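Local coordinates for proton-dependent oligopeptide transporter family protein (Xanthomonas campestris, PDB 6EI3) that probably couples the uptake of short peptides across the membrane to proton movement, as a major facilitator superfamily member captured in an auto-inhibited state, at residues 143-148 with 337-342; 311-316 with 400-405; 333-338 with 408-413. One frame throughout, in Å; residues are numbered along the deposited sequence.

Contacts 1 and 3 both use helix 334-357, and their centres lie about 9 Å apart. On this helix, contact 1 faces helix 137-165 and contact 3 faces helix 400-424. Val339 CG2 of contact 1 packs against Glu410 OE1 of contact 3 at 3.4 Å, so the seam of contact 1, bordered by a lipid tail, and the buried polar pair are neighbours. Contact 2 meets helix 400-424 nearer its start, with its centre about 12 Å from that of contact 3 and about 19 Å from that of contact 1. Leu338 CD1 bridges towards it, 3.8 Å from Tyr403 O. Monoacylglycerol chains border contacts 1 and 3, and another touches Leu401 of segment 400-405.

Contact 1. Residues 143-148 with 337-342; sequences AFYWII and LLVMLL. With 78M ((2S)-2,3-dihydroxypropyl(7Z)-pentadec-7-enoate), chain N.
Tyr145 and Trp146, consecutive on helix 137-165, reach together across to Val339 and Met340. The Tyr145 ring leaves its helix with CG anti to the backbone N (chi1 166°), which carries the hydroxyl to the neighbouring backbone: Tyr145 OH stops 3.5 Å from Met340 CA. Its CE1 rests against Val339 CG1 at 4.0 Å. No direct hydrogen bond joins the two segments. Instead a water sits 2.7 Å from Tyr145 OH, in the plane of the ring, and donates to Met340 O, so a buried phenol is linked to a carbonyl of the facing helix. Next along the segment, the Trp146 indole lies with one face under Tyr145 CE2 and offers the edge of its benzene portion to the thioether. Met340 SD is 3.7 Å from Trp146 CZ3 and 4.8 Å from the centroid of that six-membered ring, 73° off its normal. The Met340 chain bends only at its end, turning the methyl aside while the sulfur stays at the rim of the indole. A monoacylglycerol tail adds to the packing: its C10 lies near the indole plane at a neighbouring stretch of the rim, and its C12 is 3.9 Å from Met340 CB. Leu511 adds to the cover of Tyr145; it belongs to a C-terminal sequence resembling a protease-cleavage tag. The two segments run at 142°, roughly antiparallel but well tilted, their axes at closest 11.0 Å apart, and meet through a Met-aromatic contact at the seam between the two six-helix bundles, where the fifth and eighth transmembrane helices of the major facilitator fold pack.

Contact 2. Residues 311-316 with 400-405; sequences STWVLQ and ILPYAL
Trp313 O and Gln316 OE1 both bond NE2 of Gln399, the residue just ahead of segment 400-405, so one amide group ties the short helix 312-317 to the start of helix 400-424. Gln316 NE2 is in turn bonded to Val381 O and Gln385 OE1 of helix 363-389. Between the segments themselves there is no hydrogen bond, and the indole of Trp313 carries the contact. Its CG stands anti to the carbonyl carbon (chi1 -67°), sending the six-membered ring edge-first at helix 400-424. Pro402 O lies near the indole plane at its edge, 3.4 Å from Trp313 CH2, and Pro402 CB is 3.7 Å from the same carbon. The adjoining edge comes down on one face of Tyr403: Trp313 CZ3 stands 3.6 Å above the Tyr403 ring plane, over its centre. The ring planes are 87° apart and the Trp313 six-ring and Tyr403 centroids 4.9 Å apart. Trp378 meets the indole as well. The contact is a T-shaped (edge-to-face) stack joining the short helix 312-317, which continues the broken seventh transmembrane helix, to helix 400-424, the tenth, within the C-terminal bundle of the major facilitator fold.

Contact 3. Residues 333-338 with 408-413; sequences ALNPLL and FGEVLV. With 78M ((2S)-2,3-dihydroxypropyl(7Z)-pentadec-7-enoate), chain K.
Asn335 meets Glu410 between segments 333-338 and 408-413, whose nearest CA atoms, those of Asn335 and Glu410, are 9.3 Å apart. From CB, which does not itself aim at helix 400-424, the Asn335 side chain swings so that CG is anti to the backbone N (chi1 176°), and the amide then extends towards the carboxylate. CG comes to 3.7 Å from Glu410 OE1. Of its two branches, ND2 makes the direct contact: Asn335 ND2 donates to Glu410 OE1 at 2.8 Å, with an N-H...O angle of 170°. The acceptor lies in the amide plane, and the nitrogen meets OE1 nearly in line with its C-O bond. ND2 is also bonded to Thr407 OG1. The other branch, Asn335 OD1, accepts from a water at 2.8 Å, and the same water donates to Glu410 OE2 at 2.6 Å. Direct bond and water bridge thus close a ring between amide and carboxylate, whose planes are only 16° apart, and they fix which way round the Asn335 amide is turned. Glu410 reaches this position in an extended conformation from the opposite helix, flanked by Phe302 and Phe306 of helix 281-306, so both carboxylate oxygens have a partner inside a buried setting. Elsewhere on segment 333-338 a monoacylglycerol tail takes over: its C15 lies 3.5 Å from Ala333 O, and its C10 is 3.7 Å from Leu334 CD2. In POT family relatives an asparagine of the eighth and a glutamate of the tenth transmembrane helix line the peptide site, so this water-bridged amide-carboxylate pair is probably part of it here.

Contact 1. Residues 143-148 with 337-342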
loop_
_atom_site.group_PDB
_atom_site.type_symbol
_atom_site.label_atom_id
_atom_site.label_comp_id
_atom_site.label_asym_id
_atom_site.label_seq_id
_atom_site.Cartn_x
_atom_site.Cartn_y
_atom_site.Cartn_z
ATOM N N ALA A 143 -5.405 15.854 -12.103
ATOM C CA ALA A 143 -6.332 16.368 -11.076
ATOM C C ALA A 143 -6.394 15.399 -9.868
ATOM O O ALA A 143 -6.351 15.868 -8.732
ATOM C CB ALA A 143 -7.718 16.574 -11.663
ATOM N N PHE A 144 -6.415 14.058 -10.110
ATOM C CA PHE A 144 -6.413 13.035 -9.046
ATOM C C PHE A 144 -5.176 13.206 -8.147
ATOM O O PHE A 144 -5.303 13.168 -6.923
ATOM C CB PHE A 144 -6.486 11.606 -9.631
ATOM C CG PHE A 144 -7.854 11.066 -10.026
ATOM C CD1 PHE A 144 -8.919 11.927 -10.284
ATOM C CD2 PHE A 144 -8.078 9.698 -10.128
ATOM C CE1 PHE A 144 -10.182 11.429 -10.628
ATOM C CE2 PHE A 144 -9.336 9.201 -10.484
ATOM C CZ PHE A 144 -10.378 10.074 -10.741
ATOM N N TYR A 145 -4.001 13.498 -8.746
ATOM C CA TYR A 145 -2.772 13.748 -7.982
ATOM C C TYR A 145 -2.958 14.894 -6.989
ATOM O O TYR A 145 -2.638 14.733 -5.802
ATOM C CB TYR A 145 -1.593 14.032 -8.930
ATOM C CG TYR A 145 -0.372 14.616 -8.260
ATOM C CD1 TYR A 145 0.541 13.800 -7.598
ATOM C CD2 TYR A 145 -0.083 15.974 -8.358
ATOM C CE1 TYR A 145 1.675 14.333 -6.987
ATOM C CE2 TYR A 145 1.044 16.518 -7.750
ATOM C CZ TYR A 145 1.925 15.690 -7.070
ATOM O OH TYR A 145 3.050 16.212 -6.485
ATOM N N TRP A 146 -3.496 16.038 -7.462
ATOM C CA TRP A 146 -3.721 17.203 -6.604
ATOM C C TRP A 146 -4.816 16.943 -5.565
ATOM O O TRP A 146 -4.680 17.370 -4.418
ATOM C CB TRP A 146 -4.004 18.474 -7.424
ATOM C CG TRP A 146 -2.846 18.889 -8.293
ATOM C CD1 TRP A 146 -2.763 18.789 -9.656
ATOM C CD2 TRP A 146 -1.601 19.457 -7.856
ATOM N NE1 TRP A 146 -1.528 19.224 -10.089
ATOM C CE2 TRP A 146 -0.799 19.649 -9.006
ATOM C CE3 TRP A 146 -1.080 19.818 -6.597
ATOM C CZ2 TRP A 146 0.480 20.213 -8.942
ATOM C CZ3 TRP A 146 0.194 20.362 -6.532
ATOM C CH2 TRP A 146 0.956 20.562 -7.696
ATOM N N ILE A 147 -5.868 16.209 -5.964
ATOM C CA ILE A 147 -7.001 15.848 -5.104
ATOM C C ILE A 147 -6.560 14.921 -3.956
ATOM O O ILE A 147 -6.956 15.124 -2.811
ATOM C CB ILE A 147 -8.161 15.253 -5.944
ATOM C CG1 ILE A 147 -8.895 16.359 -6.740
ATOM C CG2 ILE A 147 -9.126 14.472 -5.061
ATOM C CD1 ILE A 147 -9.617 15.862 -8.042
ATOM N N ILE A 148 -5.760 13.909 -4.268
ATOM C CA ILE A 148 -5.250 12.979 -3.266
ATOM C C ILE A 148 -4.383 13.725 -2.250
ATOM O O ILE A 148 -4.618 13.597 -1.051
ATOM C CB ILE A 148 -4.517 11.780 -3.918
ATOM C CG1 ILE A 148 -5.509 10.916 -4.744
ATOM C CG2 ILE A 148 -3.805 10.917 -2.842
ATOM C CD1 ILE A 148 -4.867 9.950 -5.755
ATOM N N LEU A 337 2.356 17.326 1.721
ATOM C CA LEU A 337 3.004 18.619 1.460
ATOM C C LEU A 337 4.367 18.372 0.797
ATOM O O LEU A 337 4.697 19.016 -0.194
ATOM C CB LEU A 337 3.199 19.447 2.752
ATOM C CG LEU A 337 4.064 20.718 2.596
ATOM C CD1 LEU A 337 3.369 21.773 1.758
ATOM C CD2 LEU A 337 4.494 21.294 3.946
ATOM N N LEU A 338 5.146 17.426 1.355
ATOM C CA LEU A 338 6.474 17.112 0.845
ATOM C C LEU A 338 6.430 16.391 -0.508
ATOM O O LEU A 338 7.318 16.594 -1.324
ATOM C CB LEU A 338 7.312 16.355 1.890
ATOM C CG LEU A 338 7.839 17.189 3.046
ATOM C CD1 LEU A 338 8.123 16.308 4.251
ATOM C CD2 LEU A 338 9.076 17.991 2.643
ATOM N N VAL A 339 5.391 15.596 -0.772
ATOM C CA VAL A 339 5.236 14.949 -2.078
ATOM C C VAL A 339 5.058 16.095 -3.125
ATOM O O VAL A 339 5.712 16.091 -4.174
ATOM C CB VAL A 339 4.025 13.965 -2.128
ATOM C CG1 VAL A 339 3.679 13.576 -3.575
ATOM C CG2 VAL A 339 4.271 12.714 -1.288
ATOM N N MET A 340 4.186 17.071 -2.819
ATOM C CA MET A 340 3.892 18.185 -3.737
ATOM C C MET A 340 5.084 19.081 -3.966
ATOM O O MET A 340 5.200 19.628 -5.053
ATOM C CB MET A 340 2.653 18.986 -3.305
ATOM C CG MET A 340 1.365 18.206 -3.513
ATOM S SD MET A 340 -0.145 19.099 -3.074
ATOM C CE MET A 340 0.098 19.359 -1.293
ATOM N N LEU A 341 5.985 19.210 -2.977
ATOM C CA LEU A 341 7.201 19.999 -3.152
ATOM C C LEU A 341 8.290 19.185 -3.887
ATOM O O LEU A 341 8.955 19.717 -4.777
ATOM C CB LEU A 341 7.764 20.465 -1.785
ATOM C CG LEU A 341 6.986 21.552 -1.021
ATOM C CD1 LEU A 341 7.582 21.775 0.359
ATOM C CD2 LEU A 341 6.968 22.868 -1.790
ATOM N N LEU A 342 8.483 17.905 -3.483
ATOM C CA LEU A 342 9.566 17.031 -3.960
ATOM C C LEU A 342 9.347 16.411 -5.330
ATOM O O LEU A 342 10.346 16.179 -6.006
ATOM C CB LEU A 342 9.947 15.944 -2.933
ATOM C CG LEU A 342 10.532 16.471 -1.599
ATOM C CD1 LEU A 342 10.644 15.341 -0.564
ATOM C CD2 LEU A 342 11.869 17.211 -1.807
HETATM O O21 78M N . 7.824 25.682 -5.274
HETATM C C20 78M N . 8.337 26.362 -6.412
HETATM C C18 78M N . 7.349 27.388 -6.916
HETATM O O19 78M N . 6.148 26.746 -7.355
HETATM C C17 78M N . 7.910 28.273 -8.009
HETATM O O2 78M N . 8.076 27.430 -9.175
HETATM C C1 78M N . 7.440 27.766 -10.305
HETATM O O1 78M N . 6.734 28.734 -10.423
HETATM C C2 78M N . 7.732 26.786 -11.407
HETATM C C3 78M N . 6.794 25.584 -11.429
HETATM C C4 78M N . 7.165 24.509 -10.411
HETATM C C5 78M N . 6.213 23.317 -10.344
HETATM C C6 78M N . 4.890 23.563 -9.602
HETATM C C7 78M N . 5.030 23.731 -8.116
HETATM C C8 78M N . 4.699 22.845 -7.197
HETATM C C9 78M N . 4.821 23.010 -5.716
HETATM C C10 78M N . 3.490 22.755 -5.017
HETATM C C11 78M N . 3.485 23.093 -3.537
HETATM C C12 78M N . 2.144 22.854 -2.850
HETATM C C13 78M N . 2.043 23.392 -1.428
HETATM C C15 78M N . 1.855 25.429 0.074
HETATM C C14 78M N . 1.782 24.892 -1.336
HETATM O O HOH W 1 3.630 18.727 -7.096
#

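Contact 2. Residues 311-316 with 400-405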
loop_
_atom_site.group_PDB
_atom_site.type_symbol
_atom_site.label_atom_id
_atom_site.label_comp_id
_atom_site.label_asym_id
_atom_site.label_seq_id
_atom_site.Cartn_x
_atom_site.Cartn_y
_atom_site.Cartn_z
ATOM N N SER A 311 1.288 4.992 12.587
ATOM C CA SER A 311 1.201 4.172 13.777
ATOM C C SER A 311 2.374 4.454 14.721
ATOM O O SER A 311 2.245 5.299 15.603
ATOM C CB SER A 311 1.070 2.697 13.397
ATOM O OG SER A 311 2.226 2.203 12.739
ATOM N N THR A 312 3.529 3.820 14.482
ATOM C CA THR A 312 4.748 4.011 15.251
ATOM C C THR A 312 5.132 5.513 15.398
ATOM O O THR A 312 5.479 5.940 16.495
ATOM C CB THR A 312 5.879 3.205 14.599
ATOM O OG1 THR A 312 5.510 1.814 14.530
ATOM C CG2 THR A 312 7.199 3.368 15.328
ATOM N N TRP A 313 5.089 6.297 14.302
ATOM C CA TRP A 313 5.479 7.715 14.408
ATOM C C TRP A 313 4.469 8.538 15.194
ATOM O O TRP A 313 4.857 9.466 15.905
ATOM C CB TRP A 313 5.713 8.340 13.042
ATOM C CG TRP A 313 6.907 7.806 12.293
ATOM C CD1 TRP A 313 7.572 6.633 12.506
ATOM C CD2 TRP A 313 7.522 8.416 11.151
ATOM N NE1 TRP A 313 8.604 6.504 11.602
ATOM C CE2 TRP A 313 8.581 7.575 10.742
ATOM C CE3 TRP A 313 7.318 9.627 10.470
ATOM C CZ2 TRP A 313 9.416 7.892 9.664
ATOM C CZ3 TRP A 313 8.151 9.954 9.409
ATOM C CH2 TRP A 313 9.200 9.102 9.026
ATOM N N VAL A 314 3.182 8.212 15.065
ATOM C CA VAL A 314 2.135 8.915 15.835
ATOM C C VAL A 314 2.350 8.669 17.323
ATOM O O VAL A 314 2.309 9.619 18.116
ATOM C CB VAL A 314 0.688 8.561 15.380
ATOM C CG1 VAL A 314 -0.343 9.080 16.375
ATOM C CG2 VAL A 314 0.401 9.105 13.980
ATOM N N LEU A 315 2.609 7.398 17.695
ATOM C CA LEU A 315 2.843 6.985 19.081
ATOM C C LEU A 315 4.061 7.690 19.655
ATOM O O LEU A 315 4.066 8.023 20.828
ATOM C CB LEU A 315 2.991 5.460 19.175
ATOM C CG LEU A 315 1.716 4.666 18.874
ATOM C CD1 LEU A 315 2.013 3.183 18.658
ATOM C CD2 LEU A 315 0.602 4.919 19.943
ATOM N N GLN A 316 5.092 7.916 18.830
ATOM C CA GLN A 316 6.273 8.677 19.234
ATOM C C GLN A 316 5.863 10.142 19.427
ATOM O O GLN A 316 6.156 10.721 20.465
ATOM C CB GLN A 316 7.400 8.591 18.178
ATOM C CG GLN A 316 8.631 9.399 18.593
ATOM C CD GLN A 316 9.730 9.396 17.569
ATOM O OE1 GLN A 316 9.617 9.995 16.507
ATOM N NE2 GLN A 316 10.849 8.800 17.911
ATOM N N ILE A 400 9.943 16.520 11.472
ATOM C CA ILE A 400 10.077 17.094 10.108
ATOM C C ILE A 400 11.269 16.391 9.402
ATOM O O ILE A 400 11.153 16.061 8.224
ATOM C CB ILE A 400 10.302 18.652 10.132
ATOM C CG1 ILE A 400 9.037 19.418 10.609
ATOM C CG2 ILE A 400 10.765 19.185 8.742
ATOM C CD1 ILE A 400 9.276 20.943 10.988
ATOM N N LEU A 401 12.407 16.192 10.124
ATOM C CA LEU A 401 13.608 15.522 9.587
ATOM C C LEU A 401 13.271 14.118 9.034
ATOM O O LEU A 401 13.391 13.951 7.824
ATOM C CB LEU A 401 14.773 15.499 10.590
ATOM C CG LEU A 401 16.051 14.743 10.180
ATOM C CD1 LEU A 401 16.735 15.390 8.962
ATOM C CD2 LEU A 401 17.026 14.687 11.346
ATOM N N PRO A 402 12.746 13.141 9.815
ATOM C CA PRO A 402 12.376 11.855 9.185
ATOM C C PRO A 402 11.222 11.963 8.184
ATOM O O PRO A 402 11.209 11.177 7.256
ATOM C CB PRO A 402 12.051 10.943 10.375
ATOM C CG PRO A 402 11.721 11.869 11.514
ATOM C CD PRO A 402 12.581 13.083 11.290
ATOM N N TYR A 403 10.293 12.942 8.311
ATOM C CA TYR A 403 9.250 13.088 7.288
ATOM C C TYR A 403 9.885 13.456 5.937
ATOM O O TYR A 403 9.511 12.888 4.914
ATOM C CB TYR A 403 8.180 14.138 7.672
ATOM C CG TYR A 403 6.933 13.490 8.231
ATOM C CD1 TYR A 403 6.001 12.888 7.388
ATOM C CD2 TYR A 403 6.752 13.353 9.603
ATOM C CE1 TYR A 403 4.912 12.188 7.896
ATOM C CE2 TYR A 403 5.639 12.697 10.125
ATOM C CZ TYR A 403 4.723 12.116 9.267
ATOM O OH TYR A 403 3.649 11.448 9.777
ATOM N N ALA A 404 10.852 14.391 5.946
ATOM C CA ALA A 404 11.548 14.845 4.733
ATOM C C ALA A 404 12.303 13.695 4.092
ATOM O O ALA A 404 12.172 13.461 2.887
ATOM C CB ALA A 404 12.506 15.996 5.060
ATOM N N LEU A 405 13.067 12.952 4.910
ATOM C CA LEU A 405 13.860 11.824 4.438
ATOM C C LEU A 405 12.977 10.732 3.860
ATOM O O LEU A 405 13.221 10.292 2.732
ATOM C CB LEU A 405 14.767 11.277 5.560
ATOM C CG LEU A 405 15.900 12.214 6.024
ATOM C CD1 LEU A 405 16.382 11.837 7.400
ATOM C CD2 LEU A 405 17.075 12.246 5.007
#

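Contact 3. Residues 333-338 with 408-413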
loop_
_atom_site.group_PDB
_atom_site.type_symbol
_atom_site.label_atom_id
_atom_site.label_comp_id
_atom_site.label_asym_id
_atom_site.label_seq_id
_atom_site.Cartn_x
_atom_site.Cartn_y
_atom_site.Cartn_z
ATOM N N ALA A 333 0.302 15.428 7.890
ATOM C CA ALA A 333 0.087 16.396 6.801
ATOM C C ALA A 333 1.397 16.707 6.079
ATOM O O ALA A 333 1.369 17.197 4.948
ATOM C CB ALA A 333 -0.515 17.672 7.347
ATOM N N LEU A 334 2.545 16.436 6.732
ATOM C CA LEU A 334 3.842 16.713 6.116
ATOM C C LEU A 334 4.115 15.839 4.919
ATOM O O LEU A 334 4.799 16.279 4.009
ATOM C CB LEU A 334 5.001 16.580 7.109
ATOM C CG LEU A 334 5.131 17.643 8.190
ATOM C CD1 LEU A 334 6.224 17.243 9.159
ATOM C CD2 LEU A 334 5.460 19.019 7.599
ATOM N N ASN A 335 3.585 14.612 4.905
ATOM C CA ASN A 335 3.824 13.719 3.790
ATOM C C ASN A 335 3.257 14.267 2.456
ATOM O O ASN A 335 4.073 14.503 1.554
ATOM C CB ASN A 335 3.363 12.316 4.100
ATOM C CG ASN A 335 3.510 11.402 2.928
ATOM O OD1 ASN A 335 2.526 10.905 2.400
ATOM N ND2 ASN A 335 4.743 11.188 2.481
ATOM N N PRO A 336 1.931 14.562 2.312
ATOM C CA PRO A 336 1.440 15.121 1.032
ATOM C C PRO A 336 2.026 16.496 0.700
ATOM O O PRO A 336 2.227 16.785 -0.482
ATOM C CB PRO A 336 -0.079 15.170 1.226
ATOM C CG PRO A 336 -0.272 15.256 2.717
ATOM C CD PRO A 336 0.803 14.345 3.250
ATOM N N LEU A 337 2.356 17.326 1.721
ATOM C CA LEU A 337 3.004 18.619 1.460
ATOM C C LEU A 337 4.367 18.372 0.797
ATOM O O LEU A 337 4.697 19.016 -0.194
ATOM C CB LEU A 337 3.199 19.447 2.752
ATOM C CG LEU A 337 4.064 20.718 2.596
ATOM C CD1 LEU A 337 3.369 21.773 1.758
ATOM C CD2 LEU A 337 4.494 21.294 3.946
ATOM N N LEU A 338 5.146 17.426 1.355
ATOM C CA LEU A 338 6.474 17.112 0.845
ATOM C C LEU A 338 6.430 16.391 -0.508
ATOM O O LEU A 338 7.318 16.594 -1.324
ATOM C CB LEU A 338 7.312 16.355 1.890
ATOM C CG LEU A 338 7.839 17.189 3.046
ATOM C CD1 LEU A 338 8.123 16.308 4.251
ATOM C CD2 LEU A 338 9.076 17.991 2.643
ATOM N N PHE A 408 11.134 11.850 0.658
ATOM C CA PHE A 408 12.134 11.865 -0.413
ATOM C C PHE A 408 12.283 10.423 -0.933
ATOM O O PHE A 408 12.206 10.200 -2.145
ATOM C CB PHE A 408 13.491 12.439 0.064
ATOM C CG PHE A 408 14.511 12.626 -1.040
ATOM C CD1 PHE A 408 14.239 13.446 -2.135
ATOM C CD2 PHE A 408 15.771 12.047 -0.949
ATOM C CE1 PHE A 408 15.199 13.645 -3.141
ATOM C CE2 PHE A 408 16.725 12.238 -1.960
ATOM C CZ PHE A 408 16.432 13.035 -3.043
ATOM N N GLY A 409 12.383 9.459 -0.014
ATOM C CA GLY A 409 12.457 8.048 -0.375
ATOM C C GLY A 409 11.236 7.600 -1.161
ATOM O O GLY A 409 11.373 6.964 -2.208
ATOM N N GLU A 410 10.034 7.982 -0.690
ATOM C CA GLU A 410 8.755 7.666 -1.336
ATOM C C GLU A 410 8.717 8.135 -2.794
ATOM O O GLU A 410 8.390 7.341 -3.668
ATOM C CB GLU A 410 7.585 8.284 -0.558
ATOM C CG GLU A 410 6.242 8.071 -1.242
ATOM C CD GLU A 410 5.072 8.892 -0.742
ATOM O OE1 GLU A 410 5.270 9.789 0.107
ATOM O OE2 GLU A 410 3.941 8.616 -1.194
ATOM N N VAL A 411 9.056 9.415 -3.047
ATOM C CA VAL A 411 9.094 10.011 -4.388
ATOM C C VAL A 411 10.094 9.243 -5.294
ATOM O O VAL A 411 9.806 9.025 -6.473
ATOM C CB VAL A 411 9.393 11.545 -4.306
ATOM C CG1 VAL A 411 9.812 12.112 -5.651
ATOM C CG2 VAL A 411 8.189 12.314 -3.749
ATOM N N LEU A 412 11.207 8.769 -4.712
ATOM C CA LEU A 412 12.232 8.011 -5.433
ATOM C C LEU A 412 11.819 6.558 -5.727
ATOM O O LEU A 412 12.142 6.063 -6.803
ATOM C CB LEU A 412 13.562 8.013 -4.669
ATOM C CG LEU A 412 14.382 9.304 -4.630
ATOM C CD1 LEU A 412 15.515 9.179 -3.596
ATOM C CD2 LEU A 412 14.993 9.624 -5.995
ATOM N N VAL A 413 11.157 5.855 -4.786
ATOM C CA VAL A 413 10.859 4.445 -5.069
ATOM C C VAL A 413 9.366 4.206 -5.421
ATOM O O VAL A 413 9.082 3.483 -6.383
ATOM C CB VAL A 413 11.400 3.467 -3.973
ATOM C CG1 VAL A 413 10.800 3.729 -2.598
ATOM C CG2 VAL A 413 11.238 1.995 -4.381
HETATM O O21 78M K . 10.490 24.574 17.905
HETATM C C20 78M K . 9.791 25.789 17.679
HETATM C C18 78M K . 8.587 25.559 16.797
HETATM O O19 78M K . 8.994 25.019 15.534
HETATM C C17 78M K . 7.763 26.812 16.593
HETATM O O2 78M K . 6.530 26.311 16.023
HETATM C C1 78M K . 5.378 26.531 16.673
HETATM O O1 78M K . 5.251 27.300 17.589
HETATM C C2 78M K . 4.283 25.660 16.137
HETATM C C3 78M K . 4.383 24.244 16.678
HETATM C C4 78M K . 3.486 23.263 15.949
HETATM C C5 78M K . 4.015 21.833 15.954
HETATM C C6 78M K . 5.213 21.586 15.027
HETATM C C7 78M K . 4.812 21.678 13.593
HETATM C C8 78M K . 5.461 21.213 12.548
HETATM C C9 78M K . 4.998 21.324 11.131
HETATM C C10 78M K . 4.015 20.204 10.761
HETATM C C11 78M K . 2.530 20.532 10.917
HETATM C C12 78M K . 1.903 21.293 9.756
HETATM C C13 78M K . 1.862 20.526 8.442
HETATM C C15 78M K . 1.449 20.585 5.964
HETATM C C14 78M K . 1.477 21.374 7.246
HETATM O O HOH W 2 1.858 9.581 0.062
#